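Long-range contacts in pesticidal crystal protein Cry2Aa (Bacillus thuringiensis serovar kurstaki, PDB 1I5P), which promotes colloid-osmotic lysis by binding to midgut epithelial cells of dipteran and lepidopteran larvae: residues F26-Q35 and T56-K64; A178-R189 and Y255-Q265. All coordinates share one frame; numbering follows the deposited sequence.

Interaction 1: F26-Q35 and T56-K64; sequences FEHKSLDTIQ and TVSSFLLKK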
loop_
_atom_site.group_PDB
_atom_site.type_symbol
_atom_site.label_atom_id
_atom_site.label_comp_id
_atom_site.label_asym_id
_atom_site.label_seq_id
_atom_site.Cartn_x
_atom_site.Cartn_y
_atom_site.Cartn_z
ATOM N N PHE A 26 0.792 -11.401 9.789
ATOM C CA PHE A 26 0.913 -11.742 8.374
ATOM C C PHE A 26 2.059 -12.731 8.170
ATOM O O PHE A 26 1.902 -13.764 7.515
ATOM C CB PHE A 26 1.183 -10.492 7.535
ATOM C CG PHE A 26 1.531 -10.792 6.100
ATOM C CD1 PHE A 26 0.542 -11.167 5.195
ATOM C CD2 PHE A 26 2.852 -10.732 5.661
ATOM C CE1 PHE A 26 0.855 -11.475 3.874
ATOM C CE2 PHE A 26 3.181 -11.041 4.340
ATOM C CZ PHE A 26 2.177 -11.413 3.447
ATOM N N GLU A 27 3.218 -12.406 8.728
ATOM C CA GLU A 27 4.380 -13.275 8.590
ATOM C C GLU A 27 4.149 -14.654 9.219
ATOM O O GLU A 27 4.691 -15.652 8.751
ATOM C CB GLU A 27 5.614 -12.624 9.231
ATOM C CG GLU A 27 6.176 -11.398 8.509
ATOM C CD GLU A 27 5.279 -10.170 8.589
ATOM O OE1 GLU A 27 4.566 -9.999 9.601
ATOM O OE2 GLU A 27 5.299 -9.357 7.638
ATOM N N HIS A 28 3.331 -14.709 10.268
ATOM C CA HIS A 28 3.060 -15.966 10.967
ATOM C C HIS A 28 1.942 -16.778 10.334
ATOM O O HIS A 28 1.684 -17.914 10.729
ATOM C CB HIS A 28 2.723 -15.679 12.433
ATOM C CG HIS A 28 3.896 -15.217 13.242
ATOM N ND1 HIS A 28 3.761 -14.498 14.411
ATOM C CD2 HIS A 28 5.227 -15.392 13.061
ATOM C CE1 HIS A 28 4.957 -14.252 14.915
ATOM N NE2 HIS A 28 5.864 -14.783 14.116
ATOM N N LYS A 29 1.284 -16.185 9.348
ATOM C CA LYS A 29 0.183 -16.833 8.653
ATOM C C LYS A 29 0.674 -17.688 7.493
ATOM O O LYS A 29 1.621 -17.319 6.804
ATOM C CB LYS A 29 -0.775 -15.771 8.109
ATOM C CG LYS A 29 -2.162 -15.815 8.697
ATOM C CD LYS A 29 -3.025 -14.704 8.114
ATOM C CE LYS A 29 -3.454 -13.728 9.191
ATOM N NZ LYS A 29 -4.319 -12.640 8.651
ATOM N N SER A 30 0.028 -18.832 7.285
ATOM C CA SER A 30 0.381 -19.713 6.174
ATOM C C SER A 30 -0.295 -19.151 4.927
ATOM O O SER A 30 -1.252 -18.382 5.026
ATOM C CB SER A 30 -0.140 -21.125 6.420
ATOM O OG SER A 30 -1.556 -21.142 6.369
ATOM N N LEU A 31 0.188 -19.543 3.757
ATOM C CA LEU A 31 -0.399 -19.058 2.519
ATOM C C LEU A 31 -1.835 -19.577 2.383
ATOM O O LEU A 31 -2.714 -18.865 1.904
ATOM C CB LEU A 31 0.449 -19.499 1.325
ATOM C CG LEU A 31 0.130 -18.819 -0.009
ATOM C CD1 LEU A 31 0.252 -17.300 0.132
ATOM C CD2 LEU A 31 1.081 -19.330 -1.079
ATOM N N ASP A 32 -2.071 -20.813 2.811
ATOM C CA ASP A 32 -3.415 -21.381 2.730
ATOM C C ASP A 32 -4.402 -20.544 3.529
ATOM O O ASP A 32 -5.523 -20.301 3.089
ATOM C CB ASP A 32 -3.444 -22.811 3.266
ATOM C CG ASP A 32 -4.841 -23.390 3.264
ATOM O OD1 ASP A 32 -5.380 -23.614 2.156
ATOM O OD2 ASP A 32 -5.406 -23.605 4.359
ATOM N N THR A 33 -3.992 -20.117 4.717
ATOM C CA THR A 33 -4.856 -19.295 5.561
ATOM C C THR A 33 -5.126 -17.959 4.863
ATOM O O THR A 33 -6.256 -17.475 4.830
ATOM C CB THR A 33 -4.199 -19.027 6.934
ATOM O OG1 THR A 33 -4.091 -20.260 7.657
ATOM C CG2 THR A 33 -5.024 -18.021 7.746
ATOM N N ILE A 34 -4.078 -17.368 4.308
ATOM C CA ILE A 34 -4.205 -16.095 3.613
ATOM C C ILE A 34 -5.113 -16.234 2.393
ATOM O O ILE A 34 -5.962 -15.379 2.138
ATOM C CB ILE A 34 -2.821 -15.581 3.180
ATOM C CG1 ILE A 34 -2.073 -15.061 4.413
ATOM C CG2 ILE A 34 -2.963 -14.510 2.107
ATOM C CD1 ILE A 34 -0.578 -14.920 4.206
ATOM N N GLN A 35 -4.933 -17.315 1.643
ATOM C CA GLN A 35 -5.760 -17.555 0.467
ATOM C C GLN A 35 -7.233 -17.673 0.888
ATOM O O GLN A 35 -8.117 -17.120 0.227
ATOM C CB GLN A 35 -5.275 -18.821 -0.251
ATOM C CG GLN A 35 -5.995 -19.162 -1.546
ATOM C CD GLN A 35 -5.119 -19.977 -2.482
ATOM O OE1 GLN A 35 -4.356 -20.835 -2.037
ATOM N NE2 GLN A 35 -5.224 -19.714 -3.782
ATOM N N THR A 56 -3.670 -13.028 -2.842
ATOM C CA THR A 56 -2.889 -14.213 -2.519
ATOM C C THR A 56 -1.507 -14.131 -3.164
ATOM O O THR A 56 -0.491 -14.379 -2.509
ATOM C CB THR A 56 -3.579 -15.501 -3.016
ATOM O OG1 THR A 56 -4.897 -15.587 -2.460
ATOM C CG2 THR A 56 -2.785 -16.728 -2.583
ATOM N N VAL A 57 -1.471 -13.779 -4.444
ATOM C CA VAL A 57 -0.203 -13.686 -5.161
ATOM C C VAL A 57 0.730 -12.650 -4.543
ATOM O O VAL A 57 1.912 -12.920 -4.334
ATOM C CB VAL A 57 -0.416 -13.335 -6.651
ATOM C CG1 VAL A 57 0.932 -13.153 -7.342
ATOM C CG2 VAL A 57 -1.208 -14.440 -7.338
ATOM N N SER A 58 0.204 -11.468 -4.246
ATOM C CA SER A 58 1.037 -10.433 -3.656
ATOM C C SER A 58 1.559 -10.895 -2.295
ATOM O O SER A 58 2.736 -10.720 -1.985
ATOM C CB SER A 58 0.250 -9.122 -3.529
ATOM O OG SER A 58 -0.966 -9.324 -2.839
ATOM N N SER A 59 0.688 -11.496 -1.491
ATOM C CA SER A 59 1.087 -11.989 -0.176
ATOM C C SER A 59 2.193 -13.027 -0.357
ATOM O O SER A 59 3.185 -13.045 0.377
ATOM C CB SER A 59 -0.111 -12.621 0.533
ATOM O OG SER A 59 -1.118 -11.655 0.770
ATOM N N PHE A 60 2.005 -13.881 -1.358
ATOM C CA PHE A 60 2.961 -14.926 -1.696
ATOM C C PHE A 60 4.325 -14.335 -2.065
ATOM O O PHE A 60 5.365 -14.776 -1.567
ATOM C CB PHE A 60 2.406 -15.745 -2.867
ATOM C CG PHE A 60 3.424 -16.620 -3.545
ATOM C CD1 PHE A 60 3.821 -17.825 -2.971
ATOM C CD2 PHE A 60 3.969 -16.247 -4.773
ATOM C CE1 PHE A 60 4.741 -18.651 -3.606
ATOM C CE2 PHE A 60 4.892 -17.067 -5.421
ATOM C CZ PHE A 60 5.279 -18.276 -4.834
ATOM N N LEU A 61 4.327 -13.337 -2.944
ATOM C CA LEU A 61 5.586 -12.721 -3.354
ATOM C C LEU A 61 6.269 -12.036 -2.172
ATOM O O LEU A 61 7.487 -12.134 -2.009
ATOM C CB LEU A 61 5.346 -11.734 -4.502
ATOM C CG LEU A 61 4.839 -12.408 -5.784
ATOM C CD1 LEU A 61 4.616 -11.363 -6.882
ATOM C CD2 LEU A 61 5.848 -13.459 -6.243
ATOM N N LEU A 62 5.484 -11.352 -1.344
ATOM C CA LEU A 62 6.023 -10.686 -0.161
ATOM C C LEU A 62 6.756 -11.705 0.718
ATOM O O LEU A 62 7.843 -11.430 1.218
ATOM C CB LEU A 62 4.892 -10.025 0.641
ATOM C CG LEU A 62 4.352 -8.679 0.124
ATOM C CD1 LEU A 62 3.043 -8.332 0.816
ATOM C CD2 LEU A 62 5.395 -7.591 0.358
ATOM N N LYS A 63 6.167 -12.886 0.882
ATOM C CA LYS A 63 6.770 -13.938 1.697
ATOM C C LYS A 63 8.016 -14.571 1.072
ATOM O O LYS A 63 8.910 -15.020 1.787
ATOM C CB LYS A 63 5.734 -15.020 1.999
ATOM C CG LYS A 63 4.695 -14.601 3.029
ATOM C CD LYS A 63 3.703 -15.712 3.306
ATOM C CE LYS A 63 2.841 -15.391 4.515
ATOM N NZ LYS A 63 3.589 -15.450 5.802
ATOM N N LYS A 64 8.069 -14.618 -0.257
ATOM C CA LYS A 64 9.230 -15.177 -0.943
ATOM C C LYS A 64 10.432 -14.266 -0.732
ATOM O O LYS A 64 11.539 -14.724 -0.440
ATOM C CB LYS A 64 8.955 -15.315 -2.444
ATOM C CG LYS A 64 8.165 -16.557 -2.821
ATOM C CD LYS A 64 8.954 -17.826 -2.516
ATOM C CE LYS A 64 8.214 -19.068 -2.993
ATOM N NZ LYS A 64 8.932 -20.321 -2.642
HETATM O O HOH W 1 -6.197 -17.214 -4.132
#
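F26 pushes the rim of its ring at S59 and L62 of helix 56-64 while K63 passes over one face. A chi1 of 171° swings the ring away from the backbone N and toward the neighbour: CZ comes within 3.6 Å of the carbonyl O of S59, which lies at the ring edge near its plane, and CE1 meets CB of S59. The methyl CD1 of L62 touches the same corner. Over the face, the ammonium NZ of K63 stands 4.8 Å from the ring centroid, close to the normal, a cation-pi arrangement.

The chain of K63 bends only at its last torsion, which swings NZ onto two backbone carbonyls, those of F26 and K29. NZ gives a hydrogen bond of 2.9 Å to F26 O and another of 2.9 Å to K29 O, the latter in the carbonyl plane. F26 O also accepts from K29 N, from the opposite face of its plane; NZ itself bridges the two carbonyls. K29 sends its own amine elsewhere, to D420 and E37.

After the N-cap S30, L31 puts CD2 3.7 Å from CD1 of F60. I34 points at the helix; its CD1 meets CE of K63 tip to tip, while CG2 packs on S59. At Q35 the aliphatic chain lies across T56, and one water bridges NE2 of Q35 and OG1 of T56. The axes of 31-35 and 56-64 run nearly antiparallel, at 154°: an antiparallel helical hairpin in which the N-terminal segment packs on helix 53-65 of the helical domain of a three-domain Cry toxin.

Interaction 2: A178-R189 and Y255-Q265; sequences AQAANMHLSFIR and YVSIWSLFKYQ
W259 drives its indole into helix 178-189 as a knob among A178, A181, N182 and L185. Its NE1 donates to OD1 of N182 at 2.6 Å, nearly straight at 161° and in the ring plane, with the amide turned almost perpendicular to the indole. CD1 of L185 sits over one face, 3.5 Å from the centroid of the five-membered ring, a CH-pi contact; A181 CB presses on CZ2 of the benzo ring. The other end of the N182 amide lies over the Y255 ring, ND2 being 3.0 Å from CD2, so one amide bonds the indole through OD1 and sets ND2 over the tyrosine. Q179, bent at chi2, brings NE2 to the hydroxyl of Y255 in a weak bond.

Segments 178-189 and 255-259 run almost parallel, 16° apart, inside the bundle of the N-terminal domain that is the hallmark of three-domain Cry toxins. After W259, two overlapping type I turns, W259-F262 and L261-Y264, bring F262 to L185, S186 and R189 and the carbonyl of Y264 to R189. The ring of F262 directs CE1 at CB of L185, and CD of R189 makes an off-centre CH-pi contact with it.

R189, extended from CG to NE, then grips the departing chain through two carbonyls in its guanidinium plane: NE to F262 O at 2.8 Å and 171°, and NH2 to Y264 O at 2.9 Å. Its remaining NH1 is taken by G70 O.

Further out, the other face of the indole rests on the backbone of its own helix, with Y255 O above it. S186 OG donates a hydrogen bond to N182 O, which also accepts from S186 N. Within the second turn, K263 forms salt bridges with D578 and D589.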
loop_
_atom_site.group_PDB
_atom_site.type_symbol
_atom_site.label_atom_id
_atom_site.label_comp_id
_atom_site.label_asym_id
_atom_site.label_seq_id
_atom_site.Cartn_x
_atom_site.Cartn_y
_atom_site.Cartn_z
ATOM N N ALA A 178 0.380 -7.366 -15.508
ATOM C CA ALA A 178 1.096 -7.378 -14.237
ATOM C C ALA A 178 1.326 -8.814 -13.787
ATOM O O ALA A 178 2.421 -9.164 -13.349
ATOM C CB ALA A 178 0.309 -6.624 -13.182
ATOM N N GLN A 179 0.293 -9.645 -13.891
ATOM C CA GLN A 179 0.428 -11.045 -13.504
ATOM C C GLN A 179 1.481 -11.728 -14.382
ATOM O O GLN A 179 2.300 -12.498 -13.887
ATOM C CB GLN A 179 -0.909 -11.782 -13.638
ATOM C CG GLN A 179 -1.960 -11.428 -12.585
ATOM C CD GLN A 179 -1.485 -11.678 -11.163
ATOM O OE1 GLN A 179 -0.617 -12.519 -10.923
ATOM N NE2 GLN A 179 -2.062 -10.951 -10.206
ATOM N N ALA A 180 1.460 -11.436 -15.682
ATOM C CA ALA A 180 2.421 -12.035 -16.608
ATOM C C ALA A 180 3.831 -11.518 -16.325
ATOM O O ALA A 180 4.809 -12.260 -16.428
ATOM C CB ALA A 180 2.027 -11.727 -18.051
ATOM N N ALA A 181 3.936 -10.238 -15.984
ATOM C CA ALA A 181 5.228 -9.654 -15.665
ATOM C C ALA A 181 5.740 -10.348 -14.407
ATOM O O ALA A 181 6.939 -10.590 -14.269
ATOM C CB ALA A 181 5.093 -8.147 -15.431
ATOM N N ASN A 182 4.827 -10.681 -13.495
ATOM C CA ASN A 182 5.196 -11.379 -12.265
ATOM C C ASN A 182 5.878 -12.692 -12.618
ATOM O O ASN A 182 6.901 -13.054 -12.043
ATOM C CB ASN A 182 3.962 -11.705 -11.416
ATOM C CG ASN A 182 3.542 -10.565 -10.517
ATOM O OD1 ASN A 182 4.308 -9.639 -10.273
ATOM N ND2 ASN A 182 2.323 -10.646 -9.991
ATOM N N MET A 183 5.292 -13.401 -13.574
ATOM C CA MET A 183 5.822 -14.686 -13.998
ATOM C C MET A 183 7.204 -14.585 -14.632
ATOM O O MET A 183 8.098 -15.360 -14.304
ATOM C CB MET A 183 4.843 -15.354 -14.967
ATOM C CG MET A 183 3.492 -15.683 -14.333
ATOM S SD MET A 183 2.249 -16.161 -15.550
ATOM C CE MET A 183 0.803 -15.283 -14.967
ATOM N N HIS A 184 7.382 -13.626 -15.533
ATOM C CA HIS A 184 8.669 -13.453 -16.200
ATOM C C HIS A 184 9.779 -13.023 -15.237
ATOM O O HIS A 184 10.878 -13.589 -15.252
ATOM C CB HIS A 184 8.554 -12.422 -17.330
ATOM C CG HIS A 184 9.751 -12.381 -18.233
ATOM N ND1 HIS A 184 9.998 -11.330 -19.092
ATOM C CD2 HIS A 184 10.768 -13.258 -18.408
ATOM C CE1 HIS A 184 11.118 -11.561 -19.753
ATOM N NE2 HIS A 184 11.606 -12.723 -19.359
ATOM N N LEU A 185 9.497 -12.023 -14.405
ATOM C CA LEU A 185 10.492 -11.528 -13.461
ATOM C C LEU A 185 10.828 -12.571 -12.403
ATOM O O LEU A 185 11.980 -12.668 -11.968
ATOM C CB LEU A 185 10.005 -10.233 -12.804
ATOM C CG LEU A 185 9.965 -9.012 -13.733
ATOM C CD1 LEU A 185 9.415 -7.801 -12.986
ATOM C CD2 LEU A 185 11.368 -8.720 -14.256
ATOM N N SER A 186 9.824 -13.349 -12.001
ATOM C CA SER A 186 10.022 -14.402 -11.009
ATOM C C SER A 186 10.937 -15.460 -11.620
ATOM O O SER A 186 11.811 -16.015 -10.944
ATOM C CB SER A 186 8.683 -15.038 -10.629
ATOM O OG SER A 186 7.853 -14.113 -9.936
ATOM N N PHE A 187 10.706 -15.730 -12.905
ATOM C CA PHE A 187 11.476 -16.695 -13.683
ATOM C C PHE A 187 12.943 -16.275 -13.712
ATOM O O PHE A 187 13.839 -17.070 -13.433
ATOM C CB PHE A 187 10.916 -16.758 -15.115
ATOM C CG PHE A 187 11.886 -17.300 -16.135
ATOM C CD1 PHE A 187 12.185 -18.661 -16.181
ATOM C CD2 PHE A 187 12.510 -16.445 -17.043
ATOM C CE1 PHE A 187 13.090 -19.166 -17.115
ATOM C CE2 PHE A 187 13.418 -16.945 -17.984
ATOM C CZ PHE A 187 13.707 -18.310 -18.017
ATOM N N ILE A 188 13.176 -15.014 -14.051
ATOM C CA ILE A 188 14.525 -14.471 -14.111
ATOM C C ILE A 188 15.220 -14.580 -12.752
ATOM O O ILE A 188 16.369 -15.007 -12.666
ATOM C CB ILE A 188 14.490 -13.000 -14.576
ATOM C CG1 ILE A 188 14.007 -12.948 -16.030
ATOM C CG2 ILE A 188 15.872 -12.356 -14.419
ATOM C CD1 ILE A 188 13.655 -11.549 -16.532
ATOM N N ARG A 189 14.510 -14.210 -11.693
ATOM C CA ARG A 189 15.065 -14.286 -10.350
ATOM C C ARG A 189 15.401 -15.737 -10.006
ATOM O O ARG A 189 16.406 -16.006 -9.354
ATOM C CB ARG A 189 14.066 -13.732 -9.325
ATOM C CG ARG A 189 14.632 -13.563 -7.917
ATOM C CD ARG A 189 13.539 -13.140 -6.950
ATOM N NE ARG A 189 14.048 -12.732 -5.639
ATOM C CZ ARG A 189 13.915 -13.446 -4.527
ATOM N NH1 ARG A 189 13.295 -14.618 -4.556
ATOM N NH2 ARG A 189 14.375 -12.975 -3.377
ATOM N N TYR A 255 2.545 -5.340 -7.114
ATOM C CA TYR A 255 3.551 -6.103 -7.844
ATOM C C TYR A 255 4.697 -5.210 -8.286
ATOM O O TYR A 255 5.861 -5.567 -8.135
ATOM C CB TYR A 255 2.912 -6.780 -9.057
ATOM C CG TYR A 255 1.743 -7.657 -8.677
ATOM C CD1 TYR A 255 0.467 -7.426 -9.194
ATOM C CD2 TYR A 255 1.909 -8.708 -7.777
ATOM C CE1 TYR A 255 -0.618 -8.227 -8.814
ATOM C CE2 TYR A 255 0.838 -9.511 -7.396
ATOM C CZ TYR A 255 -0.417 -9.269 -7.913
ATOM O OH TYR A 255 -1.461 -10.077 -7.526
ATOM N N VAL A 256 4.378 -4.047 -8.835
ATOM C CA VAL A 256 5.430 -3.146 -9.270
ATOM C C VAL A 256 6.359 -2.848 -8.096
ATOM O O VAL A 256 7.576 -2.785 -8.264
ATOM C CB VAL A 256 4.855 -1.825 -9.805
ATOM C CG1 VAL A 256 5.991 -0.907 -10.224
ATOM C CG2 VAL A 256 3.936 -2.102 -10.993
ATOM N N SER A 257 5.776 -2.683 -6.910
ATOM C CA SER A 257 6.543 -2.394 -5.696
ATOM C C SER A 257 7.410 -3.561 -5.218
ATOM O O SER A 257 8.412 -3.353 -4.528
ATOM C CB SER A 257 5.605 -1.990 -4.565
ATOM O OG SER A 257 5.049 -0.706 -4.802
ATOM N N ILE A 258 7.029 -4.788 -5.563
ATOM C CA ILE A 258 7.834 -5.917 -5.135
ATOM C C ILE A 258 8.916 -6.269 -6.157
ATOM O O ILE A 258 9.965 -6.794 -5.785
ATOM C CB ILE A 258 6.966 -7.169 -4.839
ATOM C CG1 ILE A 258 7.758 -8.151 -3.972
ATOM C CG2 ILE A 258 6.539 -7.839 -6.139
ATOM C CD1 ILE A 258 8.073 -7.634 -2.576
ATOM N N TRP A 259 8.680 -5.959 -7.432
ATOM C CA TRP A 259 9.660 -6.276 -8.476
ATOM C C TRP A 259 11.037 -5.666 -8.225
ATOM O O TRP A 259 12.054 -6.346 -8.355
ATOM C CB TRP A 259 9.164 -5.810 -9.846
ATOM C CG TRP A 259 7.895 -6.455 -10.300
ATOM C CD1 TRP A 259 7.360 -7.636 -9.857
ATOM C CD2 TRP A 259 7.004 -5.963 -11.303
ATOM N NE1 TRP A 259 6.188 -7.904 -10.523
ATOM C CE2 TRP A 259 5.943 -6.893 -11.416
ATOM C CE3 TRP A 259 6.993 -4.824 -12.118
ATOM C CZ2 TRP A 259 4.887 -6.719 -12.310
ATOM C CZ3 TRP A 259 5.941 -4.652 -13.009
ATOM C CH2 TRP A 259 4.902 -5.594 -13.095
ATOM N N SER A 260 11.064 -4.384 -7.872
ATOM C CA SER A 260 12.326 -3.705 -7.623
ATOM C C SER A 260 12.959 -4.157 -6.310
ATOM O O SER A 260 13.995 -3.630 -5.905
ATOM C CB SER A 260 12.129 -2.181 -7.635
ATOM O OG SER A 260 11.197 -1.768 -6.656
ATOM N N LEU A 261 12.325 -5.122 -5.644
ATOM C CA LEU A 261 12.862 -5.667 -4.396
ATOM C C LEU A 261 13.263 -7.126 -4.603
ATOM O O LEU A 261 13.811 -7.756 -3.704
ATOM C CB LEU A 261 11.836 -5.556 -3.254
ATOM C CG LEU A 261 11.547 -4.123 -2.783
ATOM C CD1 LEU A 261 10.509 -4.149 -1.678
ATOM C CD2 LEU A 261 12.841 -3.452 -2.305
ATOM N N PHE A 262 12.988 -7.662 -5.790
ATOM C CA PHE A 262 13.355 -9.046 -6.100
ATOM C C PHE A 262 14.874 -9.195 -5.983
ATOM O O PHE A 262 15.389 -10.287 -5.742
ATOM C CB PHE A 262 12.930 -9.419 -7.525
ATOM C CG PHE A 262 11.530 -9.980 -7.637
ATOM C CD1 PHE A 262 11.078 -10.482 -8.854
ATOM C CD2 PHE A 262 10.680 -10.036 -6.539
ATOM C CE1 PHE A 262 9.805 -11.033 -8.978
ATOM C CE2 PHE A 262 9.404 -10.586 -6.649
ATOM C CZ PHE A 262 8.963 -11.087 -7.869
ATOM N N LYS A 263 15.582 -8.084 -6.162
ATOM C CA LYS A 263 17.040 -8.068 -6.081
ATOM C C LYS A 263 17.514 -8.358 -4.655
ATOM O O LYS A 263 18.705 -8.553 -4.418
ATOM C CB LYS A 263 17.576 -6.701 -6.529
ATOM C CG LYS A 263 17.351 -5.601 -5.489
ATOM C CD LYS A 263 17.240 -4.185 -6.069
ATOM C CE LYS A 263 18.577 -3.527 -6.351
ATOM N NZ LYS A 263 18.396 -2.048 -6.478
ATOM N N TYR A 264 16.584 -8.371 -3.704
ATOM C CA TYR A 264 16.924 -8.646 -2.308
ATOM C C TYR A 264 16.391 -9.990 -1.823
ATOM O O TYR A 264 15.420 -10.522 -2.362
ATOM C CB TYR A 264 16.377 -7.544 -1.389
ATOM C CG TYR A 264 17.029 -6.193 -1.568
ATOM C CD1 TYR A 264 16.348 -5.145 -2.185
ATOM C CD2 TYR A 264 18.346 -5.973 -1.151
ATOM C CE1 TYR A 264 16.964 -3.906 -2.392
ATOM C CE2 TYR A 264 18.970 -4.742 -1.357
ATOM C CZ TYR A 264 18.275 -3.717 -1.978
ATOM O OH TYR A 264 18.909 -2.523 -2.223
ATOM N N GLN A 265 17.038 -10.534 -0.799
ATOM C CA GLN A 265 16.621 -11.791 -0.194
ATOM C C GLN A 265 16.522 -11.571 1.299
ATOM O O GLN A 265 17.308 -10.819 1.876
ATOM C CB GLN A 265 17.634 -12.908 -0.451
ATOM C CG GLN A 265 17.706 -13.377 -1.895
ATOM C CD GLN A 265 18.749 -14.464 -2.077
ATOM O OE1 GLN A 265 18.452 -15.656 -1.967
ATOM N NE2 GLN A 265 19.982 -14.055 -2.347
#

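How the interactions relate
From the N terminus, interaction 1 comes first: it folds 26-35 back on 56-64 and closes a short, largely helical loop of 20 residues. Only after that does the chain reach 178-189, whose meeting with 255-265 closes a longer, mostly helical loop of 65 residues. The two closures are in series, neither enclosing nor crossing the other. In space they touch, with centres about 16 Å apart, because helix 53-65 has a second side: V57, S58 and L61 pack on Y255, and L61 also reaches N182. Helix 53-65 thus lies between the N-terminal segment and the pair 170-193 and 238-259, joining the start of the chain to the bundle.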